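Local coordinates for Alpha/beta hydrolase family protein (PDB 3OOS) that probably acts as a hydrolase of the alpha/beta hydrolase fold family, its substrate and reaction being unassigned, at residues E86-I90 with N91-F95; N146-V149 with S150-N153. All coordinates share one frame; numbering follows the deposited sequence.

How the contacts relate
Contact 1 comes first along the chain and lies within the alpha/beta hydrolase core: residues 86-95 leave helix 74-87 and enter strand 93-98, flanked in the mixed sheet by strands 25-28 and 116-122. Contact 2 follows later, wholly inside helix 145-155, which packs on helix 162-176. They share no helix or strand. Their centres are 39 Å apart, on opposite sides of the chain's centre, and their nearest atoms are about 21 Å apart, so neither touches the other. Contact 1 thus forms a helix-to-strand joint of the core sheet; contact 2, in a helical region inserted between strands 116-122 and 224-229, probably belongs to the cap common in this family.

Contact 1. Residues E86-I90 with N91-F95; sequences EALYI and NKWGF
Leu88 and Ile90 both reach Trp93 across the turn that carries the chain from helix 74-87 into strand 93-98, one helix-to-strand connection of the alpha/beta hydrolase fold. The helix ends in a Schellman motif: Tyr89 takes positive phi (52°) as the first residue to leave helical geometry, and two bonds lead back into the last turn, one of them Tyr89 N to Glu86 O at 3.0 Å.

The apolar contacts converge on the indole. From the start of the turn, Leu88 CD1 approaches Trp93 CZ3 at 4.0 Å, while Ile90 CD1 lies 4.1 Å from Trp93 CE3. Both methyls come obliquely to the ring, and both side chains run roughly perpendicular to that of Trp93. Ile90 makes a second contact through its other branch, with CG2 at 4.0 Å from Trp93 CB, so its two arms meet the base of the tryptophan side chain and the six-membered part of its ring. The tryptophan's chi1 of 60° sets CG between its own backbone N and carbonyl carbon, which turns the indole back over the turn.

Polar contacts link this joint to its surroundings. Arg85 NH1 donates a hydrogen bond to Ile90 O, and Trp93 NE1 bonds Tyr108 OH, so the indole N-H is satisfied by helix 100-112 while carbons of the six-membered ring meet the turn. The backbone of Trp93 pairs with Ser115 and Thr117, and Gly94 with Pro25 and Cys27, placing the strand between two neighbours in the sheet.

Ile90 fits closely against the backbone too: its CG2, anti to its own N, lies 3.2 Å from Lys92 O.

Contact 2. Residues N146-V149 with S150-N153; sequences NRIV and SIMN
Arg147 lies across Ile151 one helical turn further on, and its path shows how side chains four residues apart meet on helix 145-155. CB leaves the backbone pointing away from residues 150-153. CG is anti to the backbone N (chi1 -177°), and a bend at chi2 (51°) then turns the chain forward along the helix toward Ile151; Arg147 CG is 3.9 Å from Ile151 CD1. NE comes nearer, 3.7 Å from Ile151 CG1, and this methylene lies over one face of the guanidinium, offset toward its rim. The two side chains cross at about a right angle, which leaves the nitrogens of the group able to serve other partners. At the tip, NH2 forms a salt bridge with Glu171 OE1, and NH1 bonds a glycerol probably taken from the crystallisation liquor. Ser150 OG lies obliquely to the group, 3.9 Å from Arg147 NH1, without a hydrogen bond.

Along the backbone, four alpha-helical bonds join the two halves in i to i+4 order, from Ser150 N to Asn146 O through to Asn153 N to Val149 O; that of Ile151 N to Arg147 O measures 2.9 Å.

Other side chains continue the pattern. Ile148 CG2 is 4.0 Å from CE of selenomethionine Met152, whose chain bends at chi3, and Ile148 CD1 is 4.1 Å from Ile151 CD1. Val149 and Asn153 run side by side, with Val149 CG1 3.6 Å from Asn153 ND2.

The helix rests on helix 162-176: Ile148 packs on Trp172 and Met175, Arg147 on Leu168, and Ile151 touches Glu171, the arginine's salt-bridge partner. Loop residues Ile137 and Tyr138 meet Ile148 and Met152 respectively, so this face of helix 145-155 meets both helix 162-176 and the loop that precedes residue 145.

Contact 1. Residues E86-I90 with N91-F95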
loop_
_atom_site.group_PDB
_atom_site.type_symbol
_atom_site.label_atom_id
_atom_site.label_comp_id
_atom_site.label_asym_id
_atom_site.label_seq_id
_atom_site.Cartn_x
_atom_site.Cartn_y
_atom_site.Cartn_z
ATOM N N GLU A 86 -1.590 15.849 -12.848
ATOM C CA GLU A 86 -1.620 16.914 -13.854
ATOM C C GLU A 86 -3.044 17.301 -14.260
ATOM O O GLU A 86 -3.339 18.482 -14.450
ATOM C CB GLU A 86 -0.814 16.504 -15.089
ATOM C CG GLU A 86 0.688 16.426 -14.852
ATOM C CD GLU A 86 1.356 17.786 -14.869
ATOM O OE1 GLU A 86 0.822 18.707 -15.524
ATOM O OE2 GLU A 86 2.420 17.932 -14.236
ATOM N N ALA A 87 -3.917 16.303 -14.385
ATOM C CA ALA A 87 -5.319 16.518 -14.760
ATOM C C ALA A 87 -6.108 17.205 -13.641
ATOM O O ALA A 87 -7.128 17.850 -13.894
ATOM C CB ALA A 87 -5.978 15.199 -15.154
ATOM N N LEU A 88 -5.612 17.078 -12.411
ATOM C CA LEU A 88 -6.178 17.781 -11.261
ATOM C C LEU A 88 -5.564 19.171 -11.071
ATOM O O LEU A 88 -5.922 19.885 -10.132
ATOM C CB LEU A 88 -5.972 16.951 -9.987
ATOM C CG LEU A 88 -6.854 15.712 -9.832
ATOM C CD1 LEU A 88 -6.296 14.762 -8.782
ATOM C CD2 LEU A 88 -8.283 16.132 -9.498
ATOM N N TYR A 89 -4.641 19.547 -11.959
ATOM C CA TYR A 89 -3.922 20.825 -11.849
ATOM C C TYR A 89 -3.289 21.007 -10.463
ATOM O O TYR A 89 -3.329 22.088 -9.863
ATOM C CB TYR A 89 -4.823 22.007 -12.255
ATOM C CG TYR A 89 -4.933 22.140 -13.754
ATOM C CD1 TYR A 89 -4.091 23.004 -14.453
ATOM C CD2 TYR A 89 -5.852 21.378 -14.481
ATOM C CE1 TYR A 89 -4.167 23.121 -15.832
ATOM C CE2 TYR A 89 -5.933 21.487 -15.867
ATOM C CZ TYR A 89 -5.085 22.362 -16.534
ATOM O OH TYR A 89 -5.146 22.492 -17.901
ATOM N N ILE A 90 -2.714 19.914 -9.969
ATOM C CA ILE A 90 -1.972 19.897 -8.713
ATOM C C ILE A 90 -0.491 19.884 -9.071
ATOM O O ILE A 90 -0.048 19.045 -9.851
ATOM C CB ILE A 90 -2.354 18.661 -7.857
ATOM C CG1 ILE A 90 -3.772 18.817 -7.291
ATOM C CG2 ILE A 90 -1.338 18.423 -6.732
ATOM C CD1 ILE A 90 -4.326 17.553 -6.627
ATOM N N ASN A 91 0.266 20.827 -8.518
ATOM C CA ASN A 91 1.690 20.930 -8.818
ATOM C C ASN A 91 2.502 19.830 -8.128
ATOM O O ASN A 91 3.329 19.161 -8.759
ATOM C CB ASN A 91 2.209 22.319 -8.435
ATOM C CG ASN A 91 3.647 22.539 -8.848
ATOM O OD1 ASN A 91 4.503 22.825 -8.010
ATOM N ND2 ASN A 91 3.926 22.399 -10.141
ATOM N N LYS A 92 2.261 19.669 -6.829
ATOM C CA LYS A 92 2.901 18.624 -6.037
ATOM C C LYS A 92 1.899 18.040 -5.054
ATOM O O LYS A 92 1.018 18.745 -4.559
ATOM C CB LYS A 92 4.110 19.178 -5.272
ATOM C CG LYS A 92 5.297 19.558 -6.147
ATOM C CD LYS A 92 6.343 20.347 -5.373
ATOM C CE LYS A 92 7.105 19.460 -4.401
ATOM N NZ LYS A 92 8.256 20.181 -3.786
ATOM N N TRP A 93 2.029 16.746 -4.777
ATOM C CA TRP A 93 1.225 16.120 -3.727
ATOM C C TRP A 93 2.024 15.075 -2.957
ATOM O O TRP A 93 3.124 14.694 -3.367
ATOM C CB TRP A 93 -0.100 15.541 -4.264
ATOM C CG TRP A 93 -0.024 14.457 -5.328
ATOM C CD1 TRP A 93 1.099 13.857 -5.847
ATOM C CD2 TRP A 93 -1.142 13.825 -5.963
ATOM N NE1 TRP A 93 0.738 12.909 -6.779
ATOM C CE2 TRP A 93 -0.630 12.868 -6.867
ATOM C CE3 TRP A 93 -2.533 13.982 -5.859
ATOM C CZ2 TRP A 93 -1.460 12.072 -7.666
ATOM C CZ3 TRP A 93 -3.357 13.191 -6.653
ATOM C CH2 TRP A 93 -2.818 12.249 -7.544
ATOM N N GLY A 94 1.482 14.632 -1.829
ATOM C CA GLY A 94 2.113 13.564 -1.065
ATOM C C GLY A 94 1.676 12.223 -1.619
ATOM O O GLY A 94 0.662 12.130 -2.315
ATOM N N PHE A 95 2.456 11.186 -1.337
ATOM C CA PHE A 95 2.019 9.830 -1.627
ATOM C C PHE A 95 2.194 8.944 -0.407
ATOM O O PHE A 95 3.262 8.917 0.197
ATOM C CB PHE A 95 2.750 9.214 -2.827
ATOM C CG PHE A 95 2.210 7.861 -3.210
ATOM C CD1 PHE A 95 1.183 7.748 -4.138
ATOM C CD2 PHE A 95 2.683 6.705 -2.590
ATOM C CE1 PHE A 95 0.659 6.494 -4.475
ATOM C CE2 PHE A 95 2.163 5.449 -2.916
ATOM C CZ PHE A 95 1.149 5.345 -3.860
#

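Contact 2. Residues N146-V149 with S150-N153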
loop_
_atom_site.group_PDB
_atom_site.type_symbol
_atom_site.label_atom_id
_atom_site.label_comp_id
_atom_site.label_asym_id
_atom_site.label_seq_id
_atom_site.Cartn_x
_atom_site.Cartn_y
_atom_site.Cartn_z
ATOM N N ASN A 146 4.732 -22.938 4.167
ATOM C CA ASN A 146 3.911 -23.902 3.440
ATOM C C ASN A 146 2.425 -23.579 3.501
ATOM O O ASN A 146 1.730 -23.649 2.484
ATOM C CB ASN A 146 4.163 -25.329 3.935
ATOM C CG ASN A 146 5.531 -25.853 3.536
ATOM O OD1 ASN A 146 6.032 -25.566 2.445
ATOM N ND2 ASN A 146 6.140 -26.637 4.420
ATOM N N ARG A 147 1.948 -23.209 4.689
ATOM C CA ARG A 147 0.538 -22.873 4.868
ATOM C C ARG A 147 0.178 -21.629 4.063
ATOM O O ARG A 147 -0.878 -21.581 3.428
ATOM C CB ARG A 147 0.189 -22.684 6.352
ATOM C CG ARG A 147 -1.297 -22.396 6.630
ATOM C CD ARG A 147 -2.215 -23.415 5.965
ATOM N NE ARG A 147 -3.626 -23.069 6.126
ATOM C CZ ARG A 147 -4.620 -23.597 5.413
ATOM N NH1 ARG A 147 -4.372 -24.503 4.472
ATOM N NH2 ARG A 147 -5.867 -23.213 5.640
ATOM N N ILE A 148 1.068 -20.638 4.084
ATOM C CA ILE A 148 0.840 -19.371 3.389
ATOM C C ILE A 148 0.799 -19.549 1.868
ATOM O O ILE A 148 -0.032 -18.939 1.192
ATOM C CB ILE A 148 1.863 -18.285 3.835
ATOM C CG1 ILE A 148 1.577 -17.851 5.283
ATOM C CG2 ILE A 148 1.865 -17.081 2.887
ATOM C CD1 ILE A 148 0.160 -17.366 5.530
ATOM N N VAL A 149 1.672 -20.400 1.336
ATOM C CA VAL A 149 1.636 -20.732 -0.092
ATOM C C VAL A 149 0.261 -21.305 -0.462
ATOM O O VAL A 149 -0.349 -20.886 -1.457
ATOM C CB VAL A 149 2.767 -21.717 -0.490
ATOM C CG1 VAL A 149 2.529 -22.297 -1.886
ATOM C CG2 VAL A 149 4.121 -21.019 -0.436
ATOM N N SER A 150 -0.220 -22.242 0.357
ATOM C CA SER A 150 -1.514 -22.879 0.131
ATOM C C SER A 150 -2.667 -21.878 0.198
ATOM O O SER A 150 -3.562 -21.898 -0.649
ATOM C CB SER A 150 -1.739 -24.014 1.130
ATOM O OG SER A 150 -2.967 -24.667 0.876
ATOM N N ILE A 151 -2.637 -21.000 1.200
ATOM C CA ILE A 151 -3.668 -19.970 1.356
ATOM C C ILE A 151 -3.676 -19.012 0.159
ATOM O O ILE A 151 -4.733 -18.729 -0.406
ATOM C CB ILE A 151 -3.514 -19.171 2.682
ATOM C CG1 ILE A 151 -3.755 -20.085 3.889
ATOM C CG2 ILE A 151 -4.494 -18.002 2.720
ATOM C CD1 ILE A 151 -3.420 -19.442 5.243
HETATM N N MSE A 152 -2.495 -18.532 -0.225
HETATM C CA MSE A 152 -2.381 -17.574 -1.327
HETATM C C MSE A 152 -2.870 -18.165 -2.640
HETATM O O MSE A 152 -3.582 -17.502 -3.399
HETATM C CB MSE A 152 -0.946 -17.089 -1.490
HETATM C CG MSE A 152 -0.478 -16.157 -0.396
HETATM SE SE MSE A 152 1.253 -15.389 -0.818
HETATM C CE MSE A 152 2.302 -17.015 -1.048
ATOM N N ASN A 153 -2.493 -19.417 -2.898
ATOM C CA ASN A 153 -2.910 -20.093 -4.121
ATOM C C ASN A 153 -4.425 -20.234 -4.193
ATOM O O ASN A 153 -5.020 -20.007 -5.246
ATOM C CB ASN A 153 -2.216 -21.453 -4.264
ATOM C CG ASN A 153 -0.727 -21.324 -4.558
ATOM O OD1 ASN A 153 -0.228 -20.237 -4.872
ATOM N ND2 ASN A 153 -0.007 -22.437 -4.452
#